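Local structure of proteolytically activated form of PPO4 Tyrosinase (Agaricus bisporus var. bisporus H97, 4OUA) at residues S47-L52 / I277-H282; S53-L58 / R91-I96; P327-E330 / K334-T337. The protein is a copper-containing tyrosinase that probably hydroxylates monophenols and oxidises the resulting o-diphenols to reactive o-quinones, the first step of melanin synthesis. All coordinates share one frame; numbering follows the deposited sequence.

Contact 1: S47-L52 / I277-H282; sequences SSFFQL and IFWLHH. With CU1 (copper (I) ion), chain D.
Phe49 and Trp279 carry this buried meeting of a short helix with a copper-bearing one, the two side chains running past one another head to tail. The phenyl ring brings its CE2 corner to the pyrrole side of the indole, with Phe49 CE2 3.8 Å from Trp279 NE1. The two planes are steeply inclined, at 73°, and the centroids of the Phe49 ring and the Trp279 five-membered ring lie 5.9 Å apart, an oblique pairing. Phe49 makes this reach with its CG anti to the backbone N (chi1 -179°), which lets the end of the ring come close to Trp279 although the bond to CB aims neither at that segment nor from it. At the far end of the indole, Trp279 CH2 comes 4.0 Å from Leu52 O, a carbonyl oxygen that lies beside the rim and close to the level of the rings.

Helix 277-295 is one of the helices of the four-helix bundle that holds the type-3 dicopper centre in tyrosinases, and the contact shows how a first-shell ligand is backed by aromatic layers. His282 NE2 binds one copper ion at 2.0 Å, together with His250, His254 and a water. The histidine ring meets Phe278, its CD2 standing 3.4 Å above the Phe278 plane and displaced toward the rim. Phe278 in turn sets its CD2 3.8 Å above the centre of the Trp279 ring. Trp279 thus lies behind the ligand by one intervening ring, and it is further enclosed by Tyr97, stacked on it, and by Tyr93, edge-to-face.

On the other helix, Ser48 occupies the N-cap position, its OG accepting a weak bond from Gln51 N just ahead of the turn that presents Leu52.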
ATOM      1  N   SER A  47      -4.894 -16.157  -2.398  1.00 40.57           N
ATOM      2  CA  SER A  47      -3.566 -15.661  -2.047  1.00 39.68           C
ATOM      3  C   SER A  47      -2.780 -15.225  -3.282  1.00 44.37           C
ATOM      4  O   SER A  47      -1.549 -15.187  -3.262  1.00 45.26           O
ATOM      5  CB  SER A  47      -2.780 -16.727  -1.282  1.00 32.43           C
ATOM      6  OG  SER A  47      -2.539 -17.861  -2.097  1.00 41.89           O
ATOM      7  N   SER A  48      -3.493 -14.899  -4.355  1.00 33.86           N
ATOM      8  CA  SER A  48      -2.848 -14.436  -5.577  1.00 39.60           C
ATOM      9  C   SER A  48      -2.875 -12.916  -5.653  1.00 40.20           C
ATOM     10  O   SER A  48      -3.689 -12.267  -4.994  1.00 38.14           O
ATOM     11  CB  SER A  48      -3.521 -15.038  -6.816  1.00 39.80           C
ATOM     12  OG  SER A  48      -4.797 -14.463  -7.048  1.00 36.62           O
ATOM     13  N   PHE A  49      -1.981 -12.358  -6.462  1.00 36.49           N
ATOM     14  CA  PHE A  49      -1.892 -10.916  -6.650  1.00 34.41           C
ATOM     15  C   PHE A  49      -3.221 -10.316  -7.100  1.00 35.11           C
ATOM     16  O   PHE A  49      -3.570  -9.205  -6.710  1.00 38.50           O
ATOM     17  CB  PHE A  49      -0.799 -10.583  -7.669  1.00 39.98           C
ATOM     18  CG  PHE A  49      -0.621  -9.110  -7.915  1.00 34.99           C
ATOM     19  CD1 PHE A  49      -1.321  -8.472  -8.925  1.00 34.54           C
ATOM     20  CD2 PHE A  49       0.250  -8.367  -7.139  1.00 35.76           C
ATOM     21  CE1 PHE A  49      -1.157  -7.118  -9.157  1.00 33.53           C
ATOM     22  CE2 PHE A  49       0.419  -7.013  -7.364  1.00 40.35           C
ATOM     23  CZ  PHE A  49      -0.285  -6.388  -8.375  1.00 34.15           C
ATOM     24  N   PHE A  50      -3.959 -11.061  -7.917  1.00 42.87           N
ATOM     25  CA  PHE A  50      -5.214 -10.567  -8.474  1.00 37.90           C
ATOM     26  C   PHE A  50      -6.298 -10.421  -7.409  1.00 36.33           C
ATOM     27  O   PHE A  50      -6.954  -9.383  -7.324  1.00 39.82           O
ATOM     28  CB  PHE A  50      -5.706 -11.493  -9.589  1.00 35.68           C
ATOM     29  CG  PHE A  50      -6.971 -11.025 -10.247  1.00 33.60           C
ATOM     30  CD1 PHE A  50      -6.931 -10.092 -11.269  1.00 30.07           C
ATOM     31  CD2 PHE A  50      -8.201 -11.515  -9.842  1.00 30.99           C
ATOM     32  CE1 PHE A  50      -8.093  -9.657 -11.876  1.00 30.79           C
ATOM     33  CE2 PHE A  50      -9.367 -11.084 -10.444  1.00 36.25           C
ATOM     34  CZ  PHE A  50      -9.312 -10.154 -11.463  1.00 35.29           C
ATOM     35  N   GLN A  51      -6.484 -11.460  -6.602  1.00 35.65           N
ATOM     36  CA  GLN A  51      -7.504 -11.436  -5.560  1.00 36.26           C
ATOM     37  C   GLN A  51      -7.136 -10.467  -4.443  1.00 35.69           C
ATOM     38  O   GLN A  51      -8.010  -9.856  -3.829  1.00 35.60           O
ATOM     39  CB  GLN A  51      -7.726 -12.838  -4.990  1.00 32.28           C
ATOM     40  CG  GLN A  51      -8.514 -13.758  -5.909  1.00 29.84           C
ATOM     41  CD  GLN A  51      -9.923 -13.256  -6.162  1.00 28.46           C
ATOM     42  OE1 GLN A  51     -10.673 -12.981  -5.226  1.00 34.42           O
ATOM     43  NE2 GLN A  51     -10.287 -13.126  -7.432  1.00 31.61           N
ATOM     44  N   LEU A  52      -5.839 -10.331  -4.185  1.00 35.24           N
ATOM     45  CA  LEU A  52      -5.358  -9.408  -3.164  1.00 33.36           C
ATOM     46  C   LEU A  52      -5.615  -7.959  -3.570  1.00 34.80           C
ATOM     47  O   LEU A  52      -6.107  -7.160  -2.772  1.00 38.45           O
ATOM     48  CB  LEU A  52      -3.866  -9.629  -2.901  1.00 31.77           C
ATOM     49  CG  LEU A  52      -3.494 -10.925  -2.176  1.00 37.12           C
ATOM     50  CD1 LEU A  52      -1.983 -11.068  -2.061  1.00 31.15           C
ATOM     51  CD2 LEU A  52      -4.145 -10.982  -0.800  1.00 33.24           C
ATOM     52  N   ILE A 277       2.799  -0.651  -7.968  1.00 32.13           N
ATOM     53  CA  ILE A 277       3.325   0.499  -7.242  1.00 35.06           C
ATOM     54  C   ILE A 277       2.333   0.980  -6.187  1.00 32.24           C
ATOM     55  O   ILE A 277       2.665   1.808  -5.337  1.00 32.95           O
ATOM     56  CB  ILE A 277       3.663   1.665  -8.195  1.00 30.15           C
ATOM     57  CG1 ILE A 277       4.669   2.614  -7.541  1.00 27.81           C
ATOM     58  CG2 ILE A 277       2.400   2.404  -8.608  1.00 34.56           C
ATOM     59  CD1 ILE A 277       5.071   3.774  -8.419  1.00 29.25           C
ATOM     60  N   PHE A 278       1.115   0.452  -6.251  1.00 30.86           N
ATOM     61  CA  PHE A 278       0.058   0.802  -5.307  1.00 32.83           C
ATOM     62  C   PHE A 278       0.454   0.469  -3.873  1.00 32.12           C
ATOM     63  O   PHE A 278       0.093   1.182  -2.936  1.00 30.95           O
ATOM     64  CB  PHE A 278      -1.239   0.078  -5.682  1.00 33.14           C
ATOM     65  CG  PHE A 278      -2.331   0.198  -4.656  1.00 37.67           C
ATOM     66  CD1 PHE A 278      -3.251   1.231  -4.722  1.00 37.85           C
ATOM     67  CD2 PHE A 278      -2.451  -0.735  -3.636  1.00 31.35           C
ATOM     68  CE1 PHE A 278      -4.261   1.340  -3.785  1.00 36.47           C
ATOM     69  CE2 PHE A 278      -3.457  -0.631  -2.697  1.00 29.02           C
ATOM     70  CZ  PHE A 278      -4.363   0.407  -2.771  1.00 36.24           C
ATOM     71  N   TRP A 279       1.206  -0.614  -3.712  1.00 31.93           N
ATOM     72  CA  TRP A 279       1.564  -1.114  -2.389  1.00 34.58           C
ATOM     73  C   TRP A 279       2.733  -0.351  -1.771  1.00 32.95           C
ATOM     74  O   TRP A 279       2.794  -0.179  -0.551  1.00 34.76           O
ATOM     75  CB  TRP A 279       1.887  -2.605  -2.470  1.00 32.37           C
ATOM     76  CG  TRP A 279       0.780  -3.400  -3.086  1.00 35.24           C
ATOM     77  CD1 TRP A 279       0.724  -3.877  -4.363  1.00 36.26           C
ATOM     78  CD2 TRP A 279      -0.444  -3.794  -2.456  1.00 39.96           C
ATOM     79  NE1 TRP A 279      -0.455  -4.554  -4.564  1.00 35.86           N
ATOM     80  CE2 TRP A 279      -1.191  -4.516  -3.409  1.00 40.65           C
ATOM     81  CE3 TRP A 279      -0.981  -3.611  -1.177  1.00 35.12           C
ATOM     82  CZ2 TRP A 279      -2.444  -5.056  -3.123  1.00 39.06           C
ATOM     83  CZ3 TRP A 279      -2.226  -4.148  -0.895  1.00 34.60           C
ATOM     84  CH2 TRP A 279      -2.942  -4.861  -1.863  1.00 33.31           C
ATOM     85  N   LEU A 280       3.636   0.113  -2.635  1.00 31.89           N
ATOM     86  CA  LEU A 280       4.754   0.924  -2.170  1.00 33.19           C
ATOM     87  C   LEU A 280       4.248   2.280  -1.690  1.00 35.48           C
ATOM     88  O   LEU A 280       4.798   2.872  -0.758  1.00 30.94           O
ATOM     89  CB  LEU A 280       5.798   1.103  -3.275  1.00 25.65           C
ATOM     90  CG  LEU A 280       6.671  -0.116  -3.574  1.00 25.31           C
ATOM     91  CD1 LEU A 280       5.862  -1.194  -4.269  1.00 37.19           C
ATOM     92  CD2 LEU A 280       7.877   0.273  -4.411  1.00 30.41           C
ATOM     93  N   HIS A 281       3.137   2.732  -2.359  1.00 34.40           N
ATOM     94  CA  HIS A 281       2.480   3.980  -1.997  1.00 27.93           C
ATOM     95  C   HIS A 281       1.854   3.887  -0.612  1.00 30.35           C
ATOM     96  O   HIS A 281       2.191   4.656   0.288  1.00 38.73           O
ATOM     97  CB  HIS A 281       1.406   4.341  -3.026  1.00 32.77           C
ATOM     98  CG  HIS A 281       0.689   5.621  -2.727  1.00 27.83           C
ATOM     99  ND1 HIS A 281      -0.615   5.857  -3.116  1.00 29.40           N
ATOM    100  CD2 HIS A 281       1.094   6.738  -2.078  1.00 22.76           C
ATOM    101  CE1 HIS A 281      -0.974   7.065  -2.728  1.00 23.17           C
ATOM    102  NE2 HIS A 281       0.040   7.618  -2.087  1.00 24.36           N
ATOM    103  N   HIS A 282       0.943   2.935  -0.451  1.00 26.56           N
ATOM    104  CA  HIS A 282       0.167   2.817   0.776  1.00 26.25           C
ATOM    105  C   HIS A 282       0.975   2.239   1.933  1.00 34.25           C
ATOM    106  O   HIS A 282       0.526   2.256   3.080  1.00 40.78           O
ATOM    107  CB  HIS A 282      -1.083   1.977   0.523  1.00 26.61           C
ATOM    108  CG  HIS A 282      -2.176   2.730  -0.166  1.00 27.29           C
ATOM    109  ND1 HIS A 282      -3.221   3.315   0.517  1.00 24.87           N
ATOM    110  CD2 HIS A 282      -2.379   3.012  -1.475  1.00 36.21           C
ATOM    111  CE1 HIS A 282      -4.026   3.915  -0.342  1.00 28.07           C
ATOM    112  NE2 HIS A 282      -3.535   3.750  -1.558  1.00 28.59           N
TER
HETATM  113 CU   CU1 D 402      -4.874   4.780  -2.573  0.92 30.62          CU
HETATM  114  O   HOH W   1      -7.065   4.192  -2.493  0.90 42.65           O

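Contact 2: S53-L58 / R91-I96; sequences SGIHGL and RVYVSI. With NA (sodium ion), chain E; CU1 (copper (I) ion), chain C.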
ATOM      1  N   SER A  53      -5.282  -7.625  -4.812  1.00 34.60           N
ATOM      2  CA  SER A  53      -5.543  -6.291  -5.338  1.00 32.92           C
ATOM      3  C   SER A  53      -7.026  -6.118  -5.632  1.00 37.44           C
ATOM      4  O   SER A  53      -7.554  -5.007  -5.594  1.00 44.40           O
ATOM      5  CB  SER A  53      -4.722  -6.036  -6.602  1.00 29.48           C
ATOM      6  OG  SER A  53      -3.335  -6.059  -6.320  1.00 26.60           O
ATOM      7  N   GLY A  54      -7.691  -7.230  -5.925  1.00 34.86           N
ATOM      8  CA  GLY A  54      -9.111  -7.219  -6.219  1.00 35.09           C
ATOM      9  C   GLY A  54      -9.943  -6.795  -5.026  1.00 40.66           C
ATOM     10  O   GLY A  54     -11.080  -6.360  -5.180  1.00 45.44           O
ATOM     11  N   ILE A  55      -9.378  -6.918  -3.830  1.00 35.67           N
ATOM     12  CA  ILE A  55     -10.079  -6.517  -2.616  1.00 37.48           C
ATOM     13  C   ILE A  55     -10.412  -5.029  -2.633  1.00 43.55           C
ATOM     14  O   ILE A  55     -11.507  -4.626  -2.245  1.00 45.22           O
ATOM     15  CB  ILE A  55      -9.251  -6.828  -1.357  1.00 37.37           C
ATOM     16  CG1 ILE A  55      -9.005  -8.333  -1.237  1.00 33.30           C
ATOM     17  CG2 ILE A  55      -9.954  -6.300  -0.115  1.00 35.35           C
ATOM     18  CD1 ILE A  55      -8.114  -8.712  -0.077  1.00 27.36           C
ATOM     19  N   HIS A  56      -9.459  -4.223  -3.092  1.00 42.19           N
ATOM     20  CA  HIS A  56      -9.612  -2.772  -3.125  1.00 37.59           C
ATOM     21  C   HIS A  56     -10.852  -2.350  -3.912  1.00 38.20           C
ATOM     22  O   HIS A  56     -11.773  -1.750  -3.358  1.00 40.62           O
ATOM     23  CB  HIS A  56      -8.360  -2.126  -3.724  1.00 40.63           C
ATOM     24  CG  HIS A  56      -8.250  -0.655  -3.462  1.00 43.38           C
ATOM     25  ND1 HIS A  56      -8.616   0.296  -4.389  1.00 40.31           N
ATOM     26  CD2 HIS A  56      -7.805   0.026  -2.379  1.00 39.30           C
ATOM     27  CE1 HIS A  56      -8.406   1.500  -3.888  1.00 38.57           C
ATOM     28  NE2 HIS A  56      -7.913   1.365  -2.671  1.00 34.68           N
ATOM     29  N   GLY A  57     -10.873  -2.672  -5.202  1.00 40.15           N
ATOM     30  CA  GLY A  57     -11.993  -2.318  -6.056  1.00 40.12           C
ATOM     31  C   GLY A  57     -12.608  -3.525  -6.736  1.00 40.19           C
ATOM     32  O   GLY A  57     -13.079  -4.448  -6.071  1.00 47.03           O
ATOM     33  N   LEU A  58     -12.609  -3.516  -8.065  1.00 38.56           N
ATOM     34  CA  LEU A  58     -13.103  -4.651  -8.836  1.00 38.51           C
ATOM     35  C   LEU A  58     -12.174  -5.853  -8.693  1.00 40.86           C
ATOM     36  O   LEU A  58     -10.968  -5.692  -8.503  1.00 41.71           O
ATOM     37  CB  LEU A  58     -13.253  -4.277 -10.312  1.00 36.01           C
ATOM     38  CG  LEU A  58     -14.395  -3.327 -10.673  1.00 41.60           C
ATOM     39  CD1 LEU A  58     -14.287  -2.892 -12.125  1.00 44.32           C
ATOM     40  CD2 LEU A  58     -15.737  -3.990 -10.411  1.00 43.56           C
ATOM     41  N   ARG A  91      -4.277   0.165   6.570  1.00 36.63           N
ATOM     42  CA  ARG A  91      -3.181  -0.348   7.383  1.00 40.78           C
ATOM     43  C   ARG A  91      -3.183  -1.869   7.398  1.00 38.26           C
ATOM     44  O   ARG A  91      -2.140  -2.507   7.232  1.00 34.82           O
ATOM     45  CB  ARG A  91      -3.266   0.186   8.814  1.00 35.59           C
ATOM     46  CG  ARG A  91      -2.490  -0.645   9.824  1.00 30.50           C
ATOM     47  CD  ARG A  91      -2.132   0.166  11.054  1.00 33.82           C
ATOM     48  NE  ARG A  91      -1.097   1.155  10.762  1.00 37.20           N
ATOM     49  CZ  ARG A  91      -0.627   2.029  11.645  1.00 36.01           C
ATOM     50  NH1 ARG A  91      -1.102   2.047  12.884  1.00 36.64           N
ATOM     51  NH2 ARG A  91       0.317   2.890  11.288  1.00 30.25           N
ATOM     52  N   VAL A  92      -4.363  -2.445   7.593  1.00 37.91           N
ATOM     53  CA  VAL A  92      -4.508  -3.892   7.642  1.00 40.98           C
ATOM     54  C   VAL A  92      -4.574  -4.470   6.227  1.00 38.13           C
ATOM     55  O   VAL A  92      -4.377  -5.669   6.024  1.00 36.90           O
ATOM     56  CB  VAL A  92      -5.762  -4.298   8.448  1.00 35.38           C
ATOM     57  CG1 VAL A  92      -7.014  -3.722   7.805  1.00 41.20           C
ATOM     58  CG2 VAL A  92      -5.857  -5.810   8.573  1.00 38.84           C
ATOM     59  N   TYR A  93      -4.841  -3.605   5.251  1.00 36.25           N
ATOM     60  CA  TYR A  93      -4.858  -4.012   3.848  1.00 35.38           C
ATOM     61  C   TYR A  93      -3.451  -4.358   3.376  1.00 33.71           C
ATOM     62  O   TYR A  93      -3.236  -5.376   2.717  1.00 38.78           O
ATOM     63  CB  TYR A  93      -5.450  -2.909   2.969  1.00 34.63           C
ATOM     64  CG  TYR A  93      -5.674  -3.319   1.528  1.00 32.55           C
ATOM     65  CD1 TYR A  93      -5.789  -4.658   1.173  1.00 35.07           C
ATOM     66  CD2 TYR A  93      -5.761  -2.367   0.521  1.00 39.11           C
ATOM     67  CE1 TYR A  93      -5.991  -5.034  -0.143  1.00 37.96           C
ATOM     68  CE2 TYR A  93      -5.962  -2.732  -0.797  1.00 37.17           C
ATOM     69  CZ  TYR A  93      -6.078  -4.068  -1.124  1.00 38.93           C
ATOM     70  OH  TYR A  93      -6.279  -4.435  -2.435  1.00 33.27           O
ATOM     71  N   VAL A  94      -2.492  -3.502   3.709  1.00 30.30           N
ATOM     72  CA  VAL A  94      -1.096  -3.760   3.385  1.00 31.75           C
ATOM     73  C   VAL A  94      -0.584  -4.963   4.175  1.00 36.74           C
ATOM     74  O   VAL A  94       0.334  -5.660   3.744  1.00 39.82           O
ATOM     75  CB  VAL A  94      -0.209  -2.533   3.681  1.00 32.90           C
ATOM     76  CG1 VAL A  94       1.234  -2.809   3.291  1.00 26.12           C
ATOM     77  CG2 VAL A  94      -0.737  -1.308   2.952  1.00 33.95           C
ATOM     78  N   SER A  95      -1.192  -5.206   5.332  1.00 33.02           N
ATOM     79  CA  SER A  95      -0.771  -6.291   6.210  1.00 35.70           C
ATOM     80  C   SER A  95      -1.036  -7.663   5.600  1.00 37.58           C
ATOM     81  O   SER A  95      -0.194  -8.559   5.685  1.00 34.69           O
ATOM     82  CB  SER A  95      -1.472  -6.180   7.562  1.00 30.54           C
ATOM     83  OG  SER A  95      -1.163  -4.947   8.180  1.00 45.41           O
ATOM     84  N   ILE A  96      -2.207  -7.827   4.993  1.00 30.66           N
ATOM     85  CA  ILE A  96      -2.544  -9.093   4.356  1.00 31.72           C
ATOM     86  C   ILE A  96      -1.668  -9.299   3.129  1.00 34.26           C
ATOM     87  O   ILE A  96      -1.226 -10.413   2.849  1.00 33.61           O
ATOM     88  CB  ILE A  96      -4.030  -9.163   3.953  1.00 35.28           C
ATOM     89  CG1 ILE A  96      -4.369 -10.559   3.426  1.00 39.01           C
ATOM     90  CG2 ILE A  96      -4.363  -8.100   2.918  1.00 32.27           C
ATOM     91  CD1 ILE A  96      -4.082 -11.667   4.417  1.00 35.24           C
TER
HETATM   92 NA    NA E 403     -13.122  -6.463  -4.985  1.00 41.51          NA
HETATM   93 CU   CU1 C 401      -8.081   2.576  -1.013  1.00 44.28          CU
HETATM   94  O   HOH W   1      -7.065   4.192  -2.493  0.90 42.65           O
HETATM   95  O   HOH W   2     -12.705  -8.289  -3.516  1.00 38.62           O
HETATM   96  O   HOH W   3     -14.749  -6.123  -3.571  1.00 39.52           O
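Tyr93 reaches from helix 86-109 to the end of helix 49-54, where its hydroxyl meets the backbone of His56. The polar part is modest across these segments: His56 N gives Tyr93 OH a weak, bent hydrogen bond of 3.3 Å, with 128° at the hydrogen, while the stronger partner of the hydroxyl is Leu52 O, one turn earlier. With CG anti to the backbone N (chi1 -172°), the phenol is directed across the gap between the helices.

The apolar contact is made by Ile55, whose CB lies 3.9 Å from Tyr93 CE1. The aromatic one comes from His56, with CD2 3.7 Å from CE2 of Tyr93. The imidazole and phenol planes are nearly parallel, at 14°, yet they meet rim to rim, neither over the other's face.

Metal binding makes this the CuA half of the type-3 centre. His56 NE2 holds its copper at 2.1 Å alongside His81 and His90, and the other ring nitrogen, ND1, is bonded to Ala269 O, a second-shell link that, with the copper bond, probably sets the turn of the imidazole. A phenylalanine in place of Tyr93 would probably leave Leu52 O without its hydroxyl partner and the backbone around His56 less firmly held.

The same chain turn also binds sodium, through Gly54 O at 2.0 Å, Gly57 O at 2.3 Å, Pro59 O and two waters.

Contact 3: P327-E330 / K334-T337; sequences PFYE and KPWT
Phe328 O accepts a nearly straight hydrogen bond from Trp336 N, 2.8 Å long with an angle of 164° at the hydrogen. A second, weak bond runs from Glu330 N to Lys334 O at 2.7 Å. Between them Tyr329 and Pro335 form an isolated antiparallel beta bridge, as the non-hydrogen-bonded pair, where the proline's lack of an N-H costs no bond across the bridge.

Two CH-pi contacts reinforce the bridge. Tyr329 and Pro335 lie alongside each other, pointing the same way, and Pro335 CA makes a CH-pi contact 3.8 Å from the centroid of the Tyr329 ring; the phenol OH is hydrogen-bonded to Glu326 OE2. Glu330 lays its CG over a face of Trp336, 3.5 Å from the centroid of the six-membered ring, in the second. Its CG is anti to the carbonyl carbon (chi1 -51°), which turns the methylene onto the indole. Trp336 NE1 is bonded to Thr5 O.

The pair closes a short hairpin-like excursion of the loop between strands 318-319 and 349-350, and it is pressed against helix 86-109, where Phe328 rests on Val92 and Ile96 and Trp336 on Val92.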
ATOM      1  N   PRO A 327     -12.382  -7.238   4.459  1.00 36.81           N
ATOM      2  CA  PRO A 327     -12.499  -8.620   4.929  1.00 39.56           C
ATOM      3  C   PRO A 327     -11.291  -9.062   5.752  1.00 36.56           C
ATOM      4  O   PRO A 327     -10.803 -10.179   5.575  1.00 39.81           O
ATOM      5  CB  PRO A 327     -12.581  -9.409   3.626  1.00 40.95           C
ATOM      6  CG  PRO A 327     -11.681  -8.638   2.701  1.00 38.71           C
ATOM      7  CD  PRO A 327     -11.744  -7.178   3.132  1.00 34.09           C
ATOM      8  N   PHE A 328     -10.820  -8.192   6.639  1.00 33.11           N
ATOM      9  CA  PHE A 328      -9.623  -8.475   7.423  1.00 35.43           C
ATOM     10  C   PHE A 328      -9.977  -9.008   8.809  1.00 35.26           C
ATOM     11  O   PHE A 328     -10.647  -8.335   9.589  1.00 39.60           O
ATOM     12  CB  PHE A 328      -8.758  -7.218   7.540  1.00 35.22           C
ATOM     13  CG  PHE A 328      -8.470  -6.558   6.220  1.00 34.81           C
ATOM     14  CD1 PHE A 328      -7.608  -7.146   5.310  1.00 37.86           C
ATOM     15  CD2 PHE A 328      -9.061  -5.351   5.888  1.00 40.48           C
ATOM     16  CE1 PHE A 328      -7.343  -6.543   4.094  1.00 40.14           C
ATOM     17  CE2 PHE A 328      -8.798  -4.742   4.674  1.00 40.35           C
ATOM     18  CZ  PHE A 328      -7.938  -5.339   3.776  1.00 36.53           C
ATOM     19  N   TYR A 329      -9.518 -10.218   9.108  1.00 41.37           N
ATOM     20  CA  TYR A 329      -9.859 -10.884  10.362  1.00 41.20           C
ATOM     21  C   TYR A 329      -8.638 -11.196  11.223  1.00 43.06           C
ATOM     22  O   TYR A 329      -7.615 -11.669  10.724  1.00 41.78           O
ATOM     23  CB  TYR A 329     -10.627 -12.177  10.082  1.00 40.42           C
ATOM     24  CG  TYR A 329     -12.093 -11.968   9.781  1.00 45.51           C
ATOM     25  CD1 TYR A 329     -12.502 -11.386   8.589  1.00 41.42           C
ATOM     26  CD2 TYR A 329     -13.069 -12.362  10.687  1.00 45.36           C
ATOM     27  CE1 TYR A 329     -13.843 -11.195   8.310  1.00 42.97           C
ATOM     28  CE2 TYR A 329     -14.410 -12.177  10.417  1.00 43.11           C
ATOM     29  CZ  TYR A 329     -14.792 -11.593   9.229  1.00 44.62           C
ATOM     30  OH  TYR A 329     -16.127 -11.407   8.957  1.00 43.79           O
ATOM     31  N   GLU A 330      -8.757 -10.931  12.521  1.00 46.28           N
ATOM     32  CA  GLU A 330      -7.713 -11.268  13.481  1.00 46.93           C
ATOM     33  C   GLU A 330      -7.572 -12.782  13.589  1.00 46.48           C
ATOM     34  O   GLU A 330      -6.464 -13.315  13.623  1.00 51.86           O
ATOM     35  CB  GLU A 330      -8.026 -10.668  14.851  1.00 48.44           C
ATOM     36  CG  GLU A 330      -8.363  -9.188  14.823  1.00 49.98           C
ATOM     37  CD  GLU A 330      -8.791  -8.664  16.182  1.00 58.62           C
ATOM     38  OE1 GLU A 330      -9.243  -7.501  16.257  1.00 49.61           O
ATOM     39  OE2 GLU A 330      -8.676  -9.418  17.173  1.00 56.51           O
ATOM     40  N   LYS A 334     -13.029 -13.641  14.322  1.00 54.38           N
ATOM     41  CA  LYS A 334     -12.914 -12.279  14.833  1.00 48.58           C
ATOM     42  C   LYS A 334     -12.403 -11.309  13.774  1.00 49.01           C
ATOM     43  O   LYS A 334     -11.252 -11.398  13.347  1.00 47.81           O
ATOM     44  CB  LYS A 334     -11.992 -12.248  16.055  1.00 52.38           C
ATOM     45  CG  LYS A 334     -12.409 -13.204  17.162  1.00 66.42           C
ATOM     46  CD  LYS A 334     -11.275 -13.445  18.147  1.00 75.78           C
ATOM     47  CE  LYS A 334     -11.606 -14.589  19.094  1.00 70.61           C
ATOM     48  NZ  LYS A 334     -10.463 -14.921  19.990  1.00 66.05           N
ATOM     49  N   PRO A 335     -13.267 -10.378  13.342  1.00 47.78           N
ATOM     50  CA  PRO A 335     -12.880  -9.325  12.398  1.00 43.46           C
ATOM     51  C   PRO A 335     -11.941  -8.311  13.044  1.00 44.48           C
ATOM     52  O   PRO A 335     -11.951  -8.162  14.266  1.00 42.35           O
ATOM     53  CB  PRO A 335     -14.218  -8.667  12.027  1.00 38.04           C
ATOM     54  CG  PRO A 335     -15.270  -9.646  12.443  1.00 41.87           C
ATOM     55  CD  PRO A 335     -14.707 -10.344  13.639  1.00 47.17           C
ATOM     56  N   TRP A 336     -11.140  -7.627  12.234  1.00 43.31           N
ATOM     57  CA  TRP A 336     -10.268  -6.576  12.741  1.00 44.09           C
ATOM     58  C   TRP A 336     -11.061  -5.320  13.086  1.00 42.18           C
ATOM     59  O   TRP A 336     -12.130  -5.071  12.526  1.00 37.54           O
ATOM     60  CB  TRP A 336      -9.177  -6.237  11.722  1.00 42.31           C
ATOM     61  CG  TRP A 336      -7.943  -7.072  11.854  1.00 43.85           C
ATOM     62  CD1 TRP A 336      -7.554  -8.099  11.044  1.00 43.44           C
ATOM     63  CD2 TRP A 336      -6.932  -6.949  12.860  1.00 41.66           C
ATOM     64  NE1 TRP A 336      -6.363  -8.623  11.484  1.00 41.15           N
ATOM     65  CE2 TRP A 336      -5.960  -7.937  12.599  1.00 42.87           C
ATOM     66  CE3 TRP A 336      -6.755  -6.104  13.960  1.00 39.07           C
ATOM     67  CZ2 TRP A 336      -4.828  -8.099  13.394  1.00 40.73           C
ATOM     68  CZ3 TRP A 336      -5.629  -6.266  14.749  1.00 42.71           C
ATOM     69  CH2 TRP A 336      -4.681  -7.257  14.462  1.00 39.98           C
ATOM     70  N   THR A 337     -10.529  -4.535  14.015  1.00 38.93           N
ATOM     71  CA  THR A 337     -11.119  -3.253  14.371  1.00 40.77           C
ATOM     72  C   THR A 337     -10.027  -2.193  14.473  1.00 40.82           C
ATOM     73  O   THR A 337      -8.838  -2.517  14.512  1.00 32.44           O
ATOM     74  CB  THR A 337     -11.903  -3.331  15.695  1.00 43.79           C
ATOM     75  OG1 THR A 337     -11.053  -3.842  16.729  1.00 51.31           O
ATOM     76  CG2 THR A 337     -13.110  -4.244  15.544  1.00 35.18           C
TER

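Overall arrangement
Contacts 1 and 2 share helix 49-54, and along the chain contact 2 is nested within the loop that contact 1 closes. Their centres are 7 Å apart, joined by a probable hydrogen bond of 2.8 Å between Leu52 O and Tyr93 OH and by packing of Phe278 CZ 3.5 Å from His56 CD2. Each supplies a histidine to one copper of the pair, and a single water is bound by both metals. Contact 3 follows later in the chain and meets contact 2, its centre about 13 Å off, mainly through Phe328, whose side chain is about 9 Å from a copper. Contacts 1 and 3 do not touch, their nearest atoms being about 7 Å apart.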